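Local coordinates for protein putative Phosphate (Eubacterium rectale, PDB 3DAO) that probably hydrolyses phosphate esters as a member of the haloacid dehalogenase-like hydrolase family, at residues 41-46 with 274-279; 168-173 with 202-207; 95-100 with 217-222; 67-72 with 80-85. All blocks are in the same frame, centred on the assembly; numbering follows the deposited sequence.

Interaction 1 of 4, residues 41-46 with 274-279; sequences DPEYMS and GVLSVL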
loop_
_atom_site.group_PDB
_atom_site.type_symbol
_atom_site.label_atom_id
_atom_site.label_comp_id
_atom_site.label_asym_id
_atom_site.label_seq_id
_atom_site.Cartn_x
_atom_site.Cartn_y
_atom_site.Cartn_z
ATOM N N ASP A 41 -11.011 -13.364 10.593
ATOM C CA ASP A 41 -11.435 -14.742 10.933
ATOM C C ASP A 41 -10.218 -15.671 11.039
ATOM O O ASP A 41 -9.420 -15.722 10.110
ATOM C CB ASP A 41 -12.374 -15.251 9.840
ATOM C CG ASP A 41 -13.080 -16.501 10.214
ATOM O OD1 ASP A 41 -12.484 -17.344 10.917
ATOM O OD2 ASP A 41 -14.224 -16.646 9.736
ATOM N N PRO A 42 -10.075 -16.403 12.165
ATOM C CA PRO A 42 -8.881 -17.254 12.311
ATOM C C PRO A 42 -8.797 -18.361 11.304
ATOM O O PRO A 42 -7.719 -18.919 11.081
ATOM C CB PRO A 42 -8.986 -17.793 13.751
ATOM C CG PRO A 42 -10.426 -17.599 14.130
ATOM C CD PRO A 42 -10.828 -16.318 13.432
ATOM N N GLU A 43 -9.907 -18.650 10.643
ATOM C CA GLU A 43 -9.868 -19.706 9.644
ATOM C C GLU A 43 -8.935 -19.259 8.524
ATOM O O GLU A 43 -8.298 -20.079 7.872
ATOM C CB GLU A 43 -11.249 -20.121 9.125
ATOM C CG GLU A 43 -11.191 -21.450 8.430
ATOM C CD GLU A 43 -12.529 -21.922 7.907
ATOM O OE1 GLU A 43 -13.558 -21.274 8.195
ATOM O OE2 GLU A 43 -12.539 -22.955 7.205
ATOM N N TYR A 44 -8.813 -17.940 8.344
ATOM C CA TYR A 44 -7.882 -17.422 7.317
ATOM C C TYR A 44 -6.468 -17.828 7.701
ATOM O O TYR A 44 -5.656 -18.219 6.874
ATOM C CB TYR A 44 -7.946 -15.880 7.157
ATOM C CG TYR A 44 -8.952 -15.403 6.127
ATOM C CD1 TYR A 44 -8.677 -15.525 4.799
ATOM C CD2 TYR A 44 -10.145 -14.806 6.493
ATOM C CE1 TYR A 44 -9.563 -15.093 3.839
ATOM C CE2 TYR A 44 -11.055 -14.382 5.536
ATOM C CZ TYR A 44 -10.740 -14.520 4.199
ATOM O OH TYR A 44 -11.617 -14.111 3.175
HETATM N N MSE A 45 -6.181 -17.745 8.985
HETATM C CA MSE A 45 -4.809 -17.999 9.438
HETATM C C MSE A 45 -4.499 -19.466 9.255
HETATM O O MSE A 45 -3.422 -19.829 8.850
HETATM C CB MSE A 45 -4.590 -17.610 10.903
HETATM C CG MSE A 45 -4.943 -16.199 11.300
HETATM SE SE MSE A 45 -3.913 -14.859 10.351
HETATM C CE MSE A 45 -5.282 -14.295 9.073
ATOM N N SER A 46 -5.481 -20.322 9.542
ATOM C CA SER A 46 -5.266 -21.776 9.439
ATOM C C SER A 46 -5.057 -22.228 8.017
ATOM O O SER A 46 -4.163 -23.002 7.689
ATOM C CB SER A 46 -6.449 -22.529 10.069
ATOM O OG SER A 46 -6.310 -23.932 9.854
ATOM N N GLY A 274 -15.275 -14.499 0.839
ATOM C CA GLY A 274 -15.024 -15.025 -0.500
ATOM C C GLY A 274 -13.601 -15.462 -0.790
ATOM O O GLY A 274 -13.347 -16.474 -1.445
ATOM N N VAL A 275 -12.635 -14.681 -0.341
ATOM C CA VAL A 275 -11.239 -15.067 -0.590
ATOM C C VAL A 275 -10.952 -16.386 0.164
ATOM O O VAL A 275 -10.300 -17.278 -0.359
ATOM C CB VAL A 275 -10.236 -13.970 -0.187
ATOM C CG1 VAL A 275 -8.828 -14.519 -0.271
ATOM C CG2 VAL A 275 -10.391 -12.742 -1.119
ATOM N N LEU A 276 -11.538 -16.522 1.337
ATOM C CA LEU A 276 -11.328 -17.736 2.150
ATOM C C LEU A 276 -11.757 -18.949 1.353
ATOM O O LEU A 276 -11.062 -19.978 1.301
ATOM C CB LEU A 276 -12.058 -17.665 3.472
ATOM C CG LEU A 276 -11.858 -18.901 4.377
ATOM C CD1 LEU A 276 -10.395 -19.102 4.744
ATOM C CD2 LEU A 276 -12.678 -18.730 5.605
ATOM N N SER A 277 -12.898 -18.832 0.688
ATOM C CA SER A 277 -13.407 -19.972 -0.092
ATOM C C SER A 277 -12.487 -20.364 -1.212
ATOM O O SER A 277 -12.278 -21.540 -1.464
ATOM C CB SER A 277 -14.809 -19.717 -0.643
ATOM O OG SER A 277 -15.698 -19.547 0.427
ATOM N N VAL A 278 -11.872 -19.394 -1.857
ATOM C CA VAL A 278 -10.957 -19.719 -2.945
ATOM C C VAL A 278 -9.688 -20.350 -2.395
ATOM O O VAL A 278 -9.186 -21.344 -2.890
ATOM C CB VAL A 278 -10.613 -18.452 -3.772
ATOM C CG1 VAL A 278 -9.676 -18.779 -4.846
ATOM C CG2 VAL A 278 -11.912 -17.822 -4.333
ATOM N N LEU A 279 -9.176 -19.760 -1.333
ATOM C CA LEU A 279 -7.968 -20.294 -0.731
ATOM C C LEU A 279 -8.206 -21.759 -0.339
ATOM O O LEU A 279 -7.322 -22.593 -0.511
ATOM C CB LEU A 279 -7.559 -19.498 0.497
ATOM C CG LEU A 279 -7.101 -18.064 0.257
ATOM C CD1 LEU A 279 -6.787 -17.383 1.579
ATOM C CD2 LEU A 279 -5.885 -18.085 -0.625
#
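Tyr44 reaches from helix 42-53 to the first turn of helix 274-281 and lays one face of its ring against Leu276. The CB of Leu276 stands 3.9 Å from the ring centroid of Tyr44, a CH-pi contact tilted 29° from the ring normal. Beyond the ring, Tyr44 OH accepts a weak, bent bond from Leu276 N (3.0 Å) and rests on Val275 CB, while Leu279 CD1 comes to the ring edge, 4.2 Å from Tyr44 CD1. With CG of Leu276 opposite its own backbone N (chi1 -179°), both methyls turn back to helix 42-53: CD1 lies over the rim of the Tyr44 ring and CD2 sits 3.7 Å from Glu43 OE1. The other carboxylate oxygen of Glu43 forms a salt bridge with Lys280. Replacing Tyr44 with an alanine would probably open a gap beside Leu276 and deprive Leu276 N of this acceptor. Further out, Asp41 is the N-cap of helix 42-53, its OD1 taking a nearly straight bond from Glu43 N (2.9 Å). The two helix segments run roughly parallel, 25° apart, and Val275 and Leu279 also touch Phe233 of strand 230-234, a helix layer on a central sheet as in the Rossmann-like core of haloacid dehalogenase-type hydrolases.

Interaction 2 of 4, residues 168-173 with 202-207; sequences KFTVFH and WVDCNA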
loop_
_atom_site.group_PDB
_atom_site.type_symbol
_atom_site.label_atom_id
_atom_site.label_comp_id
_atom_site.label_asym_id
_atom_site.label_seq_id
_atom_site.Cartn_x
_atom_site.Cartn_y
_atom_site.Cartn_z
ATOM N N LYS A 168 7.063 8.511 1.114
ATOM C CA LYS A 168 5.854 9.227 0.654
ATOM C C LYS A 168 5.881 10.679 1.107
ATOM O O LYS A 168 6.300 10.973 2.202
ATOM C CB LYS A 168 4.591 8.579 1.206
ATOM C CG LYS A 168 3.281 9.296 0.771
ATOM C CD LYS A 168 2.047 8.556 1.224
ATOM C CE LYS A 168 1.894 8.563 2.739
ATOM N NZ LYS A 168 0.604 7.873 3.133
ATOM N N PHE A 169 5.473 11.548 0.194
ATOM C CA PHE A 169 5.279 12.961 0.478
ATOM C C PHE A 169 3.818 13.219 0.143
ATOM O O PHE A 169 3.348 12.905 -0.955
ATOM C CB PHE A 169 6.192 13.855 -0.345
ATOM C CG PHE A 169 5.895 15.340 -0.165
ATOM C CD1 PHE A 169 6.541 16.072 0.783
ATOM C CD2 PHE A 169 4.966 15.972 -0.962
ATOM C CE1 PHE A 169 6.259 17.418 0.971
ATOM C CE2 PHE A 169 4.701 17.328 -0.791
ATOM C CZ PHE A 169 5.364 18.036 0.181
ATOM N N THR A 170 3.112 13.781 1.108
ATOM C CA THR A 170 1.694 14.010 0.993
ATOM C C THR A 170 1.289 15.453 1.243
ATOM O O THR A 170 1.716 16.078 2.221
ATOM C CB THR A 170 0.959 13.139 2.034
ATOM O OG1 THR A 170 1.158 11.744 1.706
ATOM C CG2 THR A 170 -0.555 13.429 2.067
ATOM N N VAL A 171 0.436 15.956 0.356
ATOM C CA VAL A 171 -0.131 17.315 0.494
ATOM C C VAL A 171 -1.559 17.176 0.987
ATOM O O VAL A 171 -2.291 16.304 0.550
ATOM C CB VAL A 171 -0.160 18.076 -0.849
ATOM C CG1 VAL A 171 -0.448 19.553 -0.594
ATOM C CG2 VAL A 171 1.198 17.870 -1.631
ATOM N N PHE A 172 -1.919 18.045 1.918
ATOM C CA PHE A 172 -3.261 18.125 2.484
ATOM C C PHE A 172 -3.868 19.518 2.410
ATOM O O PHE A 172 -3.204 20.547 2.585
ATOM C CB PHE A 172 -3.252 17.730 3.971
ATOM C CG PHE A 172 -4.590 17.927 4.651
ATOM C CD1 PHE A 172 -5.587 17.009 4.484
ATOM C CD2 PHE A 172 -4.831 19.025 5.462
ATOM C CE1 PHE A 172 -6.839 17.178 5.095
ATOM C CE2 PHE A 172 -6.079 19.178 6.085
ATOM C CZ PHE A 172 -7.059 18.264 5.882
ATOM N N HIS A 173 -5.141 19.504 2.072
ATOM C CA HIS A 173 -6.019 20.686 2.189
ATOM C C HIS A 173 -7.416 20.187 2.597
ATOM O O HIS A 173 -7.843 19.155 2.124
ATOM C CB HIS A 173 -6.106 21.522 0.903
ATOM C CG HIS A 173 -6.843 22.814 1.086
ATOM N ND1 HIS A 173 -8.219 22.910 1.006
ATOM C CD2 HIS A 173 -6.397 24.056 1.379
ATOM C CE1 HIS A 173 -8.577 24.169 1.212
ATOM N NE2 HIS A 173 -7.492 24.881 1.446
ATOM N N TRP A 202 -6.304 15.142 -0.376
ATOM C CA TRP A 202 -4.930 14.650 -0.418
ATOM C C TRP A 202 -4.368 14.494 -1.811
ATOM O O TRP A 202 -5.082 14.168 -2.779
ATOM C CB TRP A 202 -4.860 13.237 0.220
ATOM C CG TRP A 202 -5.517 13.105 1.595
ATOM C CD1 TRP A 202 -6.743 12.658 1.850
ATOM C CD2 TRP A 202 -4.926 13.419 2.872
ATOM N NE1 TRP A 202 -6.986 12.700 3.194
ATOM C CE2 TRP A 202 -5.871 13.125 3.846
ATOM C CE3 TRP A 202 -3.686 13.901 3.269
ATOM C CZ2 TRP A 202 -5.640 13.355 5.201
ATOM C CZ3 TRP A 202 -3.437 14.090 4.613
ATOM C CH2 TRP A 202 -4.417 13.825 5.559
ATOM N N VAL A 203 -3.072 14.734 -1.874
ATOM C CA VAL A 203 -2.252 14.357 -3.022
ATOM C C VAL A 203 -1.033 13.586 -2.475
ATOM O O VAL A 203 -0.215 14.112 -1.740
ATOM C CB VAL A 203 -1.807 15.529 -3.924
ATOM C CG1 VAL A 203 -0.896 14.991 -5.056
ATOM C CG2 VAL A 203 -3.011 16.233 -4.512
ATOM N N ASP A 204 -0.960 12.320 -2.840
ATOM C CA ASP A 204 0.110 11.415 -2.401
ATOM C C ASP A 204 1.141 11.255 -3.487
ATOM O O ASP A 204 0.824 11.028 -4.668
ATOM C CB ASP A 204 -0.431 10.013 -2.098
ATOM C CG ASP A 204 -1.321 9.988 -0.872
ATOM O OD1 ASP A 204 -1.004 10.682 0.118
ATOM O OD2 ASP A 204 -2.352 9.294 -0.937
ATOM N N CYS A 205 2.373 11.348 -3.057
ATOM C CA CYS A 205 3.510 11.235 -3.981
ATOM C C CYS A 205 4.495 10.206 -3.462
ATOM O O CYS A 205 4.913 10.231 -2.320
ATOM C CB CYS A 205 4.228 12.563 -4.112
ATOM S SG CYS A 205 3.181 14.057 -4.227
ATOM N N ASN A 206 4.891 9.340 -4.378
ATOM C CA ASN A 206 5.898 8.332 -4.115
ATOM C C ASN A 206 6.926 8.401 -5.220
ATOM O O ASN A 206 6.787 9.128 -6.196
ATOM C CB ASN A 206 5.345 6.925 -4.157
ATOM C CG ASN A 206 4.191 6.679 -3.198
ATOM O OD1 ASN A 206 3.130 6.293 -3.650
ATOM N ND2 ASN A 206 4.413 6.825 -1.873
ATOM N N ALA A 207 7.955 7.568 -5.077
ATOM C CA ALA A 207 9.023 7.529 -6.080
ATOM C C ALA A 207 8.488 7.108 -7.424
ATOM O O ALA A 207 7.562 6.296 -7.537
ATOM C CB ALA A 207 10.152 6.586 -5.630
HETATM O O HOH W 1 -1.577 9.398 2.336
HETATM O O HOH W 2 -1.406 6.792 1.019
#
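Phe172 and Trp202 meet at one end of an antiparallel strand pair, 168-172 with 202-207, inside a six-stranded sheet consistent with the alpha/beta cap of haloacid dehalogenase-like hydrolases. Phe172 CD1 lies over one face of the indole, 3.6 Å from Trp202 CH2, with the two ring planes inclined at 49°. Trp202 has CG opposite its carbonyl carbon (chi1 -50°), which swings the indole across to strand 168-172, where its CE3 also meets Thr170 CG2 at 3.4 Å. Beside this aromatic pair Thr170 and Asp204 point the same way. The torsion of Thr170 (chi1 -65°) sends OG1 to Asp204 OD1, donating on the anti side of the carboxylate at 2.9 Å, while its methyl goes to the indole. On the other face Val171 lies against Val203, and Phe169 brings CD2 within 4.2 Å of Cys205 SG, at the ring edge; Met110 of helix 104-117 and Phe185 cover Phe169 and Cys205. Paired backbone bonds join Phe169 with Cys205 and Val171 with Val203. Lys168 stops short of a salt bridge with Asp204; instead a water accepts from Lys168 NZ at 2.8 Å and donates to Asp204 OD1 at 2.6 Å.

Interaction 3 of 4, residues 95-100 with 217-222; sequences EILKTY and SYLIDR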
loop_
_atom_site.group_PDB
_atom_site.type_symbol
_atom_site.label_atom_id
_atom_site.label_comp_id
_atom_site.label_asym_id
_atom_site.label_seq_id
_atom_site.Cartn_x
_atom_site.Cartn_y
_atom_site.Cartn_z
ATOM N N GLU A 95 13.459 -8.638 8.240
ATOM C CA GLU A 95 14.270 -7.644 7.516
ATOM C C GLU A 95 13.614 -7.097 6.279
ATOM O O GLU A 95 12.791 -7.750 5.629
ATOM C CB GLU A 95 15.625 -8.245 7.119
ATOM C CG GLU A 95 15.574 -9.173 5.931
ATOM C CD GLU A 95 16.846 -10.025 5.789
ATOM O OE1 GLU A 95 17.560 -10.167 6.813
ATOM O OE2 GLU A 95 17.124 -10.549 4.675
ATOM N N ILE A 96 14.041 -5.886 5.955
ATOM C CA ILE A 96 13.577 -5.180 4.780
ATOM C C ILE A 96 14.396 -5.700 3.642
ATOM O O ILE A 96 15.619 -5.773 3.741
ATOM C CB ILE A 96 13.705 -3.634 4.970
ATOM C CG1 ILE A 96 12.746 -3.195 6.084
ATOM C CG2 ILE A 96 13.443 -2.894 3.671
ATOM C CD1 ILE A 96 12.779 -1.736 6.419
ATOM N N LEU A 97 13.718 -6.111 2.571
ATOM C CA LEU A 97 14.391 -6.629 1.405
ATOM C C LEU A 97 14.678 -5.543 0.417
ATOM O O LEU A 97 15.715 -5.526 -0.230
ATOM C CB LEU A 97 13.575 -7.707 0.718
ATOM C CG LEU A 97 13.341 -8.931 1.610
ATOM C CD1 LEU A 97 12.489 -9.860 0.816
ATOM C CD2 LEU A 97 14.652 -9.586 2.096
ATOM N N LYS A 98 13.711 -4.657 0.277
ATOM C CA LYS A 98 13.769 -3.602 -0.718
ATOM C C LYS A 98 12.870 -2.447 -0.347
ATOM O O LYS A 98 11.722 -2.658 0.032
ATOM C CB LYS A 98 13.272 -4.204 -2.027
ATOM C CG LYS A 98 13.082 -3.253 -3.193
ATOM C CD LYS A 98 14.357 -2.895 -3.824
ATOM C CE LYS A 98 14.113 -2.235 -5.157
ATOM N NZ LYS A 98 15.354 -1.654 -5.705
ATOM N N THR A 99 13.395 -1.236 -0.464
ATOM C CA THR A 99 12.578 -0.022 -0.303
ATOM C C THR A 99 12.684 0.804 -1.577
ATOM O O THR A 99 13.636 0.680 -2.345
ATOM C CB THR A 99 12.978 0.813 0.903
ATOM O OG1 THR A 99 14.249 1.407 0.672
ATOM C CG2 THR A 99 13.091 -0.035 2.152
ATOM N N TYR A 100 11.673 1.605 -1.831
ATOM C CA TYR A 100 11.648 2.465 -3.000
ATOM C C TYR A 100 11.559 3.907 -2.497
ATOM O O TYR A 100 10.513 4.536 -2.525
ATOM C CB TYR A 100 10.482 2.132 -3.909
ATOM C CG TYR A 100 10.507 0.736 -4.477
ATOM C CD1 TYR A 100 10.042 -0.359 -3.750
ATOM C CD2 TYR A 100 10.996 0.509 -5.747
ATOM C CE1 TYR A 100 10.045 -1.638 -4.309
ATOM C CE2 TYR A 100 11.025 -0.772 -6.307
ATOM C CZ TYR A 100 10.553 -1.835 -5.580
ATOM O OH TYR A 100 10.593 -3.087 -6.136
ATOM N N SER A 217 6.660 -7.861 -8.384
ATOM C CA SER A 217 7.570 -8.387 -9.401
ATOM C C SER A 217 8.961 -8.629 -8.832
ATOM O O SER A 217 9.655 -9.570 -9.214
ATOM C CB SER A 217 7.662 -7.427 -10.587
ATOM O OG SER A 217 6.418 -7.339 -11.228
ATOM N N TYR A 218 9.343 -7.765 -7.902
ATOM C CA TYR A 218 10.611 -7.877 -7.204
ATOM C C TYR A 218 10.711 -9.231 -6.496
ATOM O O TYR A 218 11.745 -9.948 -6.588
ATOM C CB TYR A 218 10.829 -6.716 -6.219
ATOM C CG TYR A 218 11.933 -6.989 -5.267
ATOM C CD1 TYR A 218 13.253 -6.683 -5.594
ATOM C CD2 TYR A 218 11.694 -7.637 -4.059
ATOM C CE1 TYR A 218 14.268 -6.978 -4.721
ATOM C CE2 TYR A 218 12.696 -7.936 -3.198
ATOM C CZ TYR A 218 13.990 -7.618 -3.533
ATOM O OH TYR A 218 14.974 -7.936 -2.651
ATOM N N LEU A 219 9.616 -9.586 -5.816
ATOM C CA LEU A 219 9.535 -10.857 -5.107
ATOM C C LEU A 219 9.481 -12.035 -6.058
ATOM O O LEU A 219 10.150 -13.050 -5.826
ATOM C CB LEU A 219 8.348 -10.932 -4.148
ATOM C CG LEU A 219 8.491 -10.202 -2.821
ATOM C CD1 LEU A 219 7.191 -10.321 -1.977
ATOM C CD2 LEU A 219 9.758 -10.689 -2.047
ATOM N N ILE A 220 8.684 -11.902 -7.113
ATOM C CA ILE A 220 8.525 -12.981 -8.078
ATOM C C ILE A 220 9.891 -13.344 -8.639
ATOM O O ILE A 220 10.268 -14.524 -8.694
ATOM C CB ILE A 220 7.567 -12.632 -9.208
ATOM C CG1 ILE A 220 6.127 -12.607 -8.673
ATOM C CG2 ILE A 220 7.679 -13.677 -10.314
ATOM C CD1 ILE A 220 5.129 -11.864 -9.575
ATOM N N ASP A 221 10.651 -12.309 -8.976
ATOM C CA ASP A 221 11.988 -12.486 -9.529
ATOM C C ASP A 221 12.893 -13.083 -8.499
ATOM O O ASP A 221 13.687 -13.945 -8.808
ATOM C CB ASP A 221 12.613 -11.177 -9.964
ATOM C CG ASP A 221 14.087 -11.337 -10.321
ATOM O OD1 ASP A 221 14.350 -11.881 -11.426
ATOM O OD2 ASP A 221 14.967 -10.930 -9.503
ATOM N N ARG A 222 12.796 -12.578 -7.273
ATOM C CA ARG A 222 13.671 -13.032 -6.189
ATOM C C ARG A 222 13.567 -14.515 -5.955
ATOM O O ARG A 222 14.541 -15.183 -5.599
ATOM C CB ARG A 222 13.328 -12.334 -4.869
ATOM C CG ARG A 222 14.182 -12.797 -3.693
ATOM C CD ARG A 222 13.957 -11.913 -2.506
ATOM N NE ARG A 222 14.743 -12.272 -1.325
ATOM C CZ ARG A 222 15.931 -11.749 -1.029
ATOM N NH1 ARG A 222 16.496 -10.862 -1.828
ATOM N NH2 ARG A 222 16.559 -12.121 0.074
#
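A classic beta bulge at Leu97 and Lys98, both facing Val90 of the adjoining strand, presents two consecutive side chains to Tyr218 and its helix, where a regular strand would alternate them. Lys98 contributes its aliphatic base: CB stands over the face of the Tyr218 ring, 3.9 Å from the centroid and only 15° from the normal, a CH-pi contact. A bend at the second torsion (chi2 77°) keeps CG and CD of Lys98 along the CE1 side of that ring before the amine end leads away. Leu97 comes in obliquely near the hydroxyl end of the ring, on the same side of its plane as Lys98, its CB 4.0 Å from Tyr218 CE2. CD1 of Leu97 meets both Arg222 NE and Leu219 CD2, the latter at 4.0 Å, with the two leucine side chains crossing at about a right angle. CD2 of Leu97 lies over the guanidinium face of Arg222, 3.8 Å from its NH2; the arm of Arg222, extended from CG to NE, crosses Leu97 at about a right angle. Tyr100 closes the far end, with its OH 3.6 Å from Tyr218 CB. Much of the contact is aliphatic carbon laid on flat groups, with no clear hydrogen bond.

Strand 96-99 forms one margin of the eight-stranded sheet, and its axis makes an angle of 132° with that of the helix segment. Tyr218 and Leu219 also touch Val90 of strand 89-91; Leu219 continues inward to Leu81 and Ile83 of strand 81-84, while Tyr100 touches Thr214 one turn earlier in helix 212-222.

Interaction 4 of 4, residues 67-72 with 80-85; sequences SSEFKL and LLYITD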
loop_
_atom_site.group_PDB
_atom_site.type_symbol
_atom_site.label_atom_id
_atom_site.label_comp_id
_atom_site.label_asym_id
_atom_site.label_seq_id
_atom_site.Cartn_x
_atom_site.Cartn_y
_atom_site.Cartn_z
ATOM N N SER A 67 3.297 -2.276 10.402
ATOM C CA SER A 67 2.779 -2.531 11.746
ATOM C C SER A 67 1.362 -3.061 11.712
ATOM O O SER A 67 0.995 -3.945 12.491
ATOM C CB SER A 67 2.824 -1.251 12.625
ATOM O OG SER A 67 2.062 -0.195 12.040
ATOM N N SER A 68 0.572 -2.515 10.800
ATOM C CA SER A 68 -0.835 -2.869 10.659
ATOM C C SER A 68 -0.991 -4.275 10.056
ATOM O O SER A 68 -1.793 -5.092 10.509
ATOM C CB SER A 68 -1.584 -1.837 9.832
ATOM O OG SER A 68 -2.965 -2.159 9.807
ATOM N N GLU A 69 -0.172 -4.572 9.062
ATOM C CA GLU A 69 -0.213 -5.902 8.445
ATOM C C GLU A 69 0.235 -6.967 9.436
ATOM O O GLU A 69 -0.349 -8.065 9.533
ATOM C CB GLU A 69 0.699 -5.976 7.206
ATOM C CG GLU A 69 0.319 -5.080 6.073
ATOM C CD GLU A 69 1.285 -5.158 4.894
ATOM O OE1 GLU A 69 2.381 -5.715 5.053
ATOM O OE2 GLU A 69 0.956 -4.673 3.799
ATOM N N PHE A 70 1.241 -6.606 10.201
ATOM C CA PHE A 70 1.952 -7.573 11.079
ATOM C C PHE A 70 1.026 -7.927 12.236
ATOM O O PHE A 70 1.007 -9.061 12.715
ATOM C CB PHE A 70 3.265 -6.967 11.560
ATOM C CG PHE A 70 4.354 -7.960 11.898
ATOM C CD1 PHE A 70 4.716 -8.976 11.014
ATOM C CD2 PHE A 70 5.127 -7.773 13.045
ATOM C CE1 PHE A 70 5.772 -9.827 11.305
ATOM C CE2 PHE A 70 6.182 -8.591 13.320
ATOM C CZ PHE A 70 6.490 -9.635 12.470
ATOM N N LYS A 71 0.208 -6.955 12.633
ATOM C CA LYS A 71 -0.771 -7.188 13.723
ATOM C C LYS A 71 -1.976 -8.014 13.253
ATOM O O LYS A 71 -2.398 -8.961 13.897
ATOM C CB LYS A 71 -1.262 -5.860 14.318
ATOM C CG LYS A 71 -0.227 -5.117 15.134
ATOM C CD LYS A 71 -0.801 -3.768 15.615
ATOM C CE LYS A 71 0.274 -2.809 16.083
ATOM N NZ LYS A 71 -0.308 -1.436 16.311
ATOM N N LEU A 72 -2.503 -7.678 12.090
ATOM C CA LEU A 72 -3.668 -8.370 11.582
ATOM C C LEU A 72 -3.370 -9.874 11.369
ATOM O O LEU A 72 -4.222 -10.725 11.584
ATOM C CB LEU A 72 -4.125 -7.752 10.267
ATOM C CG LEU A 72 -5.396 -8.310 9.631
ATOM C CD1 LEU A 72 -6.603 -8.005 10.508
ATOM C CD2 LEU A 72 -5.554 -7.734 8.187
ATOM N N LEU A 80 5.040 -15.115 6.621
ATOM C CA LEU A 80 4.576 -14.299 5.481
ATOM C C LEU A 80 5.626 -13.367 4.934
ATOM O O LEU A 80 6.643 -13.100 5.586
ATOM C CB LEU A 80 3.358 -13.433 5.901
ATOM C CG LEU A 80 2.165 -14.136 6.525
ATOM C CD1 LEU A 80 1.089 -13.155 6.969
ATOM C CD2 LEU A 80 1.591 -15.153 5.509
ATOM N N LEU A 81 5.369 -12.920 3.689
ATOM C CA LEU A 81 6.112 -11.801 3.069
ATOM C C LEU A 81 5.173 -10.609 3.004
ATOM O O LEU A 81 3.951 -10.749 2.906
ATOM C CB LEU A 81 6.638 -12.146 1.705
ATOM C CG LEU A 81 7.801 -13.142 1.701
ATOM C CD1 LEU A 81 8.134 -13.494 0.269
ATOM C CD2 LEU A 81 9.000 -12.576 2.420
ATOM N N TYR A 82 5.759 -9.427 3.137
ATOM C CA TYR A 82 4.994 -8.183 3.245
ATOM C C TYR A 82 5.395 -7.115 2.260
ATOM O O TYR A 82 6.567 -6.774 2.117
ATOM C CB TYR A 82 5.188 -7.585 4.648
ATOM C CG TYR A 82 4.772 -8.511 5.760
ATOM C CD1 TYR A 82 5.629 -9.483 6.235
ATOM C CD2 TYR A 82 3.519 -8.415 6.338
ATOM C CE1 TYR A 82 5.241 -10.337 7.236
ATOM C CE2 TYR A 82 3.122 -9.282 7.349
ATOM C CZ TYR A 82 3.975 -10.236 7.790
ATOM O OH TYR A 82 3.552 -11.100 8.805
ATOM N N ILE A 83 4.379 -6.618 1.569
ATOM C CA ILE A 83 4.507 -5.455 0.698
ATOM C C ILE A 83 3.614 -4.402 1.360
ATOM O O ILE A 83 2.417 -4.617 1.586
ATOM C CB ILE A 83 4.150 -5.740 -0.769
ATOM C CG1 ILE A 83 5.174 -6.695 -1.396
ATOM C CG2 ILE A 83 4.095 -4.393 -1.569
ATOM C CD1 ILE A 83 4.753 -7.275 -2.737
ATOM N N THR A 84 4.218 -3.265 1.706
ATOM C CA THR A 84 3.533 -2.261 2.495
ATOM C C THR A 84 3.507 -0.917 1.807
ATOM O O THR A 84 4.222 -0.671 0.837
ATOM C CB THR A 84 4.248 -2.053 3.879
ATOM O OG1 THR A 84 5.413 -1.213 3.748
ATOM C CG2 THR A 84 4.656 -3.402 4.531
ATOM N N ASP A 85 2.640 -0.064 2.322
ATOM C CA ASP A 85 2.627 1.354 1.895
ATOM C C ASP A 85 2.489 1.503 0.404
ATOM O O ASP A 85 3.126 2.386 -0.226
ATOM C CB ASP A 85 3.873 2.093 2.396
ATOM C CG ASP A 85 3.914 2.231 3.902
ATOM O OD1 ASP A 85 4.416 1.310 4.564
ATOM O OD2 ASP A 85 3.441 3.272 4.424
#
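The ring of Phe70 turns its edge to the face of Tyr82 in an offset edge-to-face pair, centroids 5.5 Å apart and planes at 74°. Phe70 CD1 does the touching, 3.5 Å from Tyr82 CZ, and the phenol oxygen of Tyr82 lies close to the plane of the Phe70 ring. Along its own edge Tyr82 receives the Glu69 carboxylate: OE1 of Glu69 is nearly in the ring plane, 3.2 Å from Tyr82 CD2, and the two flat groups are only 28° apart. Phe66 adds a second edge-to-face partner to Tyr82, whose OH bonds to Lys77 O in the loop between helix 66-72 and strand 81-84. A leucine in place of Tyr82 would probably leave Lys77 O without this mate and Phe70 without a ring face to abut.

With OG1 between backbone N and carbonyl carbon (chi1 80°) and donating a hydrogen bond to Asp85 OD1 at 2.8 Å, Thr84 turns its methyl CG2 to Glu69 OE1 at 3.3 Å. The contact packs the helix of the beta-alpha-beta unit of strand 57-61, helix 66-72 and strand 81-84 on its second strand. Glu69 OE1 is buried with no polar partner, set among the ring C-H edge and a methyl, while Glu69 OE2 lies 2.7 Å from Ile83 O, a distance between two oxygens that probably implies a protonated carboxyl group.

Interactions 1, 3 and 4 belong to one domain, built on the eight-stranded sheet; interaction 2 lies in the separate six-stranded sheet. Interactions 1, 2 and 4 are buried: helix on helix, strand beside strand, and helix on strand. A tyrosine ring is central to interactions 1 and 4, packed on leucine in the former and on phenylalanine and a buried carboxyl group in the latter, whereas interaction 2 relies on backbone pairing and interaction 3 is a surface contact without a clear hydrogen bond. Tyr82 turns to helix 66-72, while Leu81 and Ile83 turn the opposite way, to Leu219, linking interactions 3 and 4. Strand 202-207 leads on to helix 212-222, and Ala207 touches Tyr100, joining interactions 2 and 3.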